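JSC1_58120g3 ([Leptolyngbya] sp. JSC-1, PDB 6XHH) probably senses far-red light as a cyanobacteriochrome, its GAF domain carrying a covalently bound bilin chromophore. Local coordinates at residues L113-C116 with H117-A120; A158-Q161 with L162-V166. All blocks are in the same frame, centred on the assembly; numbering follows the deposited sequence.

Contact 1: residues L113-C116 with H117-A120; sequences LTDC and HIEA. With M1V (mesobiliverdin IX(alpha)), chain C; EDO (1,2-ethanediol), chain D.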
loop_
_atom_site.group_PDB
_atom_site.type_symbol
_atom_site.label_atom_id
_atom_site.label_comp_id
_atom_site.label_asym_id
_atom_site.label_seq_id
_atom_site.Cartn_x
_atom_site.Cartn_y
_atom_site.Cartn_z
ATOM N N LEU A 113 0.545 -16.644 5.508
ATOM C CA LEU A 113 1.297 -15.683 6.305
ATOM C C LEU A 113 1.615 -16.250 7.683
ATOM O O LEU A 113 0.904 -17.109 8.203
ATOM C CB LEU A 113 0.497 -14.385 6.473
ATOM C CG LEU A 113 0.466 -13.361 5.334
ATOM C CD1 LEU A 113 0.015 -13.933 4.002
ATOM C CD2 LEU A 113 -0.445 -12.218 5.745
ATOM N N THR A 114 2.702 -15.758 8.271
ATOM C CA THR A 114 3.066 -16.103 9.641
ATOM C C THR A 114 2.023 -15.554 10.609
ATOM O O THR A 114 1.457 -14.490 10.381
ATOM C CB THR A 114 4.452 -15.523 9.947
ATOM O OG1 THR A 114 5.438 -16.177 9.128
ATOM C CG2 THR A 114 4.813 -15.657 11.416
ATOM N N ASP A 115 1.771 -16.277 11.710
ATOM C CA ASP A 115 0.611 -15.926 12.531
ATOM C C ASP A 115 0.750 -14.550 13.176
ATOM O O ASP A 115 -0.247 -13.840 13.335
ATOM C CB ASP A 115 0.340 -16.989 13.597
ATOM C CG ASP A 115 -1.045 -16.833 14.214
ATOM O OD1 ASP A 115 -1.978 -16.467 13.468
ATOM O OD2 ASP A 115 -1.203 -17.058 15.435
ATOM N N CYS A 116 1.967 -14.149 13.579
ATOM C CA CYS A 116 2.109 -12.825 14.195
ATOM C C CYS A 116 1.920 -11.700 13.187
ATOM O O CYS A 116 1.486 -10.597 13.565
ATOM C CB CYS A 116 3.460 -12.677 14.917
ATOM S SG CYS A 116 4.993 -12.838 14.011
ATOM N N HIS A 117 2.229 -11.959 11.909
ATOM C CA HIS A 117 1.870 -11.035 10.840
ATOM C C HIS A 117 0.355 -10.930 10.713
ATOM O O HIS A 117 -0.209 -9.824 10.695
ATOM C CB HIS A 117 2.518 -11.518 9.539
ATOM C CG HIS A 117 2.370 -10.579 8.377
ATOM N ND1 HIS A 117 2.927 -10.848 7.147
ATOM C CD2 HIS A 117 1.736 -9.385 8.249
ATOM C CE1 HIS A 117 2.648 -9.864 6.306
ATOM N NE2 HIS A 117 1.933 -8.961 6.951
ATOM N N ILE A 118 -0.328 -12.081 10.688
ATOM C CA ILE A 118 -1.791 -12.086 10.655
ATOM C C ILE A 118 -2.358 -11.318 11.845
ATOM O O ILE A 118 -3.303 -10.539 11.705
ATOM C CB ILE A 118 -2.319 -13.531 10.613
ATOM C CG1 ILE A 118 -1.995 -14.156 9.257
ATOM C CG2 ILE A 118 -3.832 -13.553 10.824
ATOM C CD1 ILE A 118 -2.281 -15.646 9.206
ATOM N N GLU A 119 -1.777 -11.507 13.032
ATOM C CA GLU A 119 -2.307 -10.843 14.222
ATOM C C GLU A 119 -2.117 -9.329 14.141
ATOM O O GLU A 119 -2.995 -8.551 14.544
ATOM C CB GLU A 119 -1.628 -11.423 15.467
ATOM C CG GLU A 119 -2.153 -10.868 16.775
ATOM C CD GLU A 119 -1.290 -11.266 17.961
ATOM O OE1 GLU A 119 -1.376 -10.596 19.013
ATOM O OE2 GLU A 119 -0.524 -12.248 17.839
ATOM N N ALA A 120 -0.972 -8.900 13.615
ATOM C CA ALA A 120 -0.720 -7.480 13.383
ATOM C C ALA A 120 -1.755 -6.881 12.436
ATOM O O ALA A 120 -2.293 -5.797 12.693
ATOM C CB ALA A 120 0.691 -7.292 12.825
HETATM O OA M1V C . 4.057 -6.953 13.252
HETATM C C1A M1V C . 4.583 -8.051 13.149
HETATM N NA M1V C . 4.969 -8.593 11.987
HETATM C C2A M1V C . 4.883 -8.922 14.215
HETATM C CMA M1V C . 4.598 -8.665 15.677
HETATM C C3A M1V C . 5.480 -10.062 13.683
HETATM C CAA M1V C . 5.958 -11.257 14.418
HETATM C CBA M1V C . 7.463 -11.476 14.254
HETATM C C4A M1V C . 5.533 -9.851 12.219
HETATM C CHA M1V C . 6.070 -10.740 11.328
HETATM C C1B M1V C . 6.204 -10.666 9.870
HETATM C C2B M1V C . 6.742 -11.746 9.122
HETATM C CMB M1V C . 7.210 -13.066 9.687
HETATM C C3B M1V C . 6.740 -11.376 7.811
HETATM C CAB M1V C . 7.217 -12.213 6.637
HETATM C CBB M1V C . 6.012 -12.717 5.824
HETATM C CGB M1V C . 5.224 -13.737 6.616
HETATM O O2B M1V C . 5.728 -14.858 6.867
HETATM O O1B M1V C . 4.069 -13.490 7.032
HETATM N NB M1V C . 5.897 -9.672 9.022
HETATM C C4B M1V C . 6.207 -10.054 7.764
HETATM C CHB M1V C . 6.074 -9.357 6.553
HETATM C C1C M1V C . 5.413 -8.166 6.223
HETATM C C2C M1V C . 5.133 -7.804 4.898
HETATM C CAC M1V C . 5.570 -8.589 3.679
HETATM C CBC M1V C . 7.045 -8.144 3.473
HETATM C CGC M1V C . 7.896 -9.068 2.614
HETATM O O2C M1V C . 7.402 -10.093 2.092
HETATM O O1C M1V C . 9.114 -8.824 2.423
HETATM C C3C M1V C . 4.477 -6.576 4.937
HETATM C CMC M1V C . 3.994 -5.821 3.730
HETATM N NC M1V C . 4.911 -7.192 7.058
HETATM C C4C M1V C . 4.331 -6.212 6.292
HETATM C CHC M1V C . 3.763 -5.071 6.930
HETATM C C1D M1V C . 2.982 -4.061 6.425
HETATM C C2D M1V C . 3.091 -2.683 6.762
HETATM C CMD M1V C . 4.120 -2.084 7.689
HETATM N ND M1V C . 1.907 -4.208 5.559
HETATM C C4D M1V C . 1.379 -2.987 5.329
HETATM O OD M1V C . 0.407 -2.802 4.596
HETATM C C3D M1V C . 2.120 -2.018 6.079
HETATM C CAD M1V C . 1.889 -0.528 6.098
HETATM C CBD M1V C . 0.674 -0.222 6.947
HETATM C C1 EDO D . 7.809 -19.134 10.271
HETATM O O1 EDO D . 7.547 -17.917 9.560
HETATM C C2 EDO D . 6.927 -19.197 11.515
HETATM O O2 EDO D . 5.610 -19.633 11.150
#
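Leu-113 and His-117 meet in a local contact across the first turn of helix 115-123, near the protein surface, in the wall of the bilin pocket, where chain and chromophore are joined. CD2 of Leu-113 lies over the centre of the His-117 imidazole, 4.0 Å from CD2 to the ring centroid, a CH-pi contact. The opposite face of the ring carries the mesobiliverdin, whose NC sits above it, offset toward the rim. A chi1 of -173°, CG opposite the backbone N, places the imidazole between Leu-113 and the bilin. A histidine suits this place because it offers both flat faces and an N-H: ND1 donates to propionate oxygen O1B of the bilin at 2.9 Å, and Thr-114 N gives O1B a second bond of 2.9 Å. The other carboxylate oxygen, O2B, accepts from Thr-114 OG1 at 2.6 Å. This is the chromophore site of a cyanobacteriochrome GAF domain, in which a cysteine immediately before a histidine bears the bilin: SG of Cys-116 is bonded to CAA at 1.9 Å. Replacing His-117 with an alanine would probably leave O1B without its imidazole donor and open a gap between Leu-113 and the bilin. Thr-114 holds the N-cap position, yet its hydroxyl serves the propionate and an ethanediol probably from the crystallisation liquor, while its carbonyl starts the helical ladder by accepting from Ile-118 N at 3.0 Å. Ile-118 CG1 packs on Leu-113 CB at 3.7 Å, and the branched isoleucine also reaches Ile-92 and Tyr-93.

Contact 2: residues A158-Q161 with L162-V166; sequences AEVQ and LLMRV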
loop_
_atom_site.group_PDB
_atom_site.type_symbol
_atom_site.label_atom_id
_atom_site.label_comp_id
_atom_site.label_asym_id
_atom_site.label_seq_id
_atom_site.Cartn_x
_atom_site.Cartn_y
_atom_site.Cartn_z
ATOM N N ALA A 158 -3.671 -6.120 -12.718
ATOM C CA ALA A 158 -3.846 -4.755 -13.210
ATOM C C ALA A 158 -4.053 -3.763 -12.065
ATOM O O ALA A 158 -3.564 -2.632 -12.119
ATOM C CB ALA A 158 -5.016 -4.689 -14.194
ATOM N N GLU A 159 -4.784 -4.160 -11.020
ATOM C CA GLU A 159 -4.897 -3.309 -9.842
ATOM C C GLU A 159 -3.557 -3.127 -9.145
ATOM O O GLU A 159 -3.235 -2.031 -8.675
ATOM C CB GLU A 159 -5.907 -3.904 -8.866
ATOM C CG GLU A 159 -7.295 -3.878 -9.412
ATOM C CD GLU A 159 -8.253 -4.650 -8.540
ATOM O OE1 GLU A 159 -7.812 -5.580 -7.846
ATOM O OE2 GLU A 159 -9.447 -4.348 -8.580
ATOM N N VAL A 160 -2.771 -4.194 -9.041
ATOM C CA VAL A 160 -1.470 -4.058 -8.391
ATOM C C VAL A 160 -0.563 -3.151 -9.216
ATOM O O VAL A 160 0.162 -2.302 -8.676
ATOM C CB VAL A 160 -0.846 -5.451 -8.167
ATOM C CG1 VAL A 160 0.490 -5.318 -7.479
ATOM C CG2 VAL A 160 -1.783 -6.330 -7.342
ATOM N N GLN A 161 -0.608 -3.293 -10.538
ATOM C CA GLN A 161 0.173 -2.407 -11.390
ATOM C C GLN A 161 -0.268 -0.958 -11.231
ATOM O O GLN A 161 0.574 -0.057 -11.113
ATOM C CB GLN A 161 0.075 -2.868 -12.847
ATOM C CG GLN A 161 1.046 -3.992 -13.159
ATOM C CD GLN A 161 0.471 -5.098 -14.033
ATOM O OE1 GLN A 161 -0.508 -4.903 -14.753
ATOM N NE2 GLN A 161 1.086 -6.275 -13.964
ATOM N N LEU A 162 -1.582 -0.711 -11.192
ATOM C CA LEU A 162 -2.069 0.642 -10.952
ATOM C C LEU A 162 -1.528 1.178 -9.636
ATOM O O LEU A 162 -1.045 2.315 -9.559
ATOM C CB LEU A 162 -3.602 0.662 -10.965
ATOM C CG LEU A 162 -4.398 1.973 -10.810
ATOM C CD1 LEU A 162 -4.499 2.438 -9.363
ATOM C CD2 LEU A 162 -3.839 3.073 -11.663
ATOM N N LEU A 163 -1.622 0.374 -8.573
ATOM C CA LEU A 163 -1.160 0.830 -7.267
ATOM C C LEU A 163 0.303 1.220 -7.306
ATOM O O LEU A 163 0.706 2.213 -6.692
ATOM C CB LEU A 163 -1.373 -0.267 -6.222
ATOM C CG LEU A 163 -2.690 -0.355 -5.451
ATOM C CD1 LEU A 163 -2.650 -1.521 -4.468
ATOM C CD2 LEU A 163 -3.013 0.943 -4.702
ATOM N N MET A 164 1.119 0.435 -8.019
ATOM C CA MET A 164 2.537 0.734 -8.120
ATOM C C MET A 164 2.784 2.020 -8.895
ATOM O O MET A 164 3.699 2.773 -8.552
ATOM C CB MET A 164 3.272 -0.445 -8.766
ATOM C CG MET A 164 3.220 -1.730 -7.918
ATOM S SD MET A 164 3.963 -3.198 -8.670
ATOM C CE MET A 164 5.672 -2.702 -8.792
ATOM N N ARG A 165 1.967 2.307 -9.915
ATOM C CA ARG A 165 2.127 3.558 -10.654
ATOM C C ARG A 165 1.700 4.750 -9.814
ATOM O O ARG A 165 2.310 5.820 -9.892
ATOM C CB ARG A 165 1.320 3.528 -11.952
ATOM C CG ARG A 165 1.756 2.465 -12.949
ATOM C CD ARG A 165 3.180 2.670 -13.421
ATOM N NE ARG A 165 4.164 2.089 -12.508
ATOM C CZ ARG A 165 4.322 0.784 -12.302
ATOM N NH1 ARG A 165 3.555 -0.093 -12.936
ATOM N NH2 ARG A 165 5.249 0.353 -11.457
ATOM N N VAL A 166 0.641 4.586 -9.019
ATOM C CA VAL A 166 0.234 5.649 -8.104
ATOM C C VAL A 166 1.328 5.909 -7.075
ATOM O O VAL A 166 1.658 7.062 -6.771
ATOM C CB VAL A 166 -1.102 5.286 -7.443
ATOM C CG1 VAL A 166 -1.446 6.301 -6.365
ATOM C CG2 VAL A 166 -2.212 5.238 -8.496
#
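Leu-162 N donates to Ala-158 O at 2.9 Å in a fairly straight bond (N-H...O 162°), and Leu-163 N does the same to Glu-159 O, continuing the alpha-helical i to i+4 pattern. Gln-161 O accepts the backbone N-H of Arg-165 at 3.0 Å and has that arginine's side chain packed over it: bends at chi2 (-62°) and chi3 (84°) curl the chain until one guanidinium face lies toward the oxygen. NE of Arg-165 makes a salt bridge to Asp-168. Elsewhere on the helix, Met-164 CG passes 3.2 Å from Val-160 O and its SD reaches Val-160 CG1 at 4.2 Å, a flexible thioether fitted beside a compact branched residue. This is the first part of the GAF domain's final helix, packed with helices 2-13 and 18-33 against the antiparallel sheet. The leucines are large and apolar to suit buried faces: Leu-162 meets Leu-5 of helix 2-13, whereas Leu-163 packs on helix 18-33 and strand 128-136. Glu-159 is buried too, its carboxylate in a salt bridge with Arg-153. The charges of Glu-159 and Arg-165 are thus probably offset by Arg-153 and Asp-168, and the buried carboxylate is not left without a mate.

In the fold
From the N terminus, helices 2-13 and 18-33 come first, then strands of the six-stranded antiparallel sheet and the chromophore-binding region. Contact 1 opens helix 115-123 in this region, beside strand 87-89 at the sheet's edge. The chain then runs through strands 128-136 and 139-148 before contact 2, near the start of helix 157-178. Neither contact closes a long loop, since each joins adjoining residues; they follow in series without nesting or crossing. The centres of contact 1 and contact 2 are about 25 Å apart, on opposite sides of the chain's centre. Residues 113-120 tie the bilin to the sheet's edge, while residues 158-166 tie the last helix to the two N-terminal helices and strand 128-136.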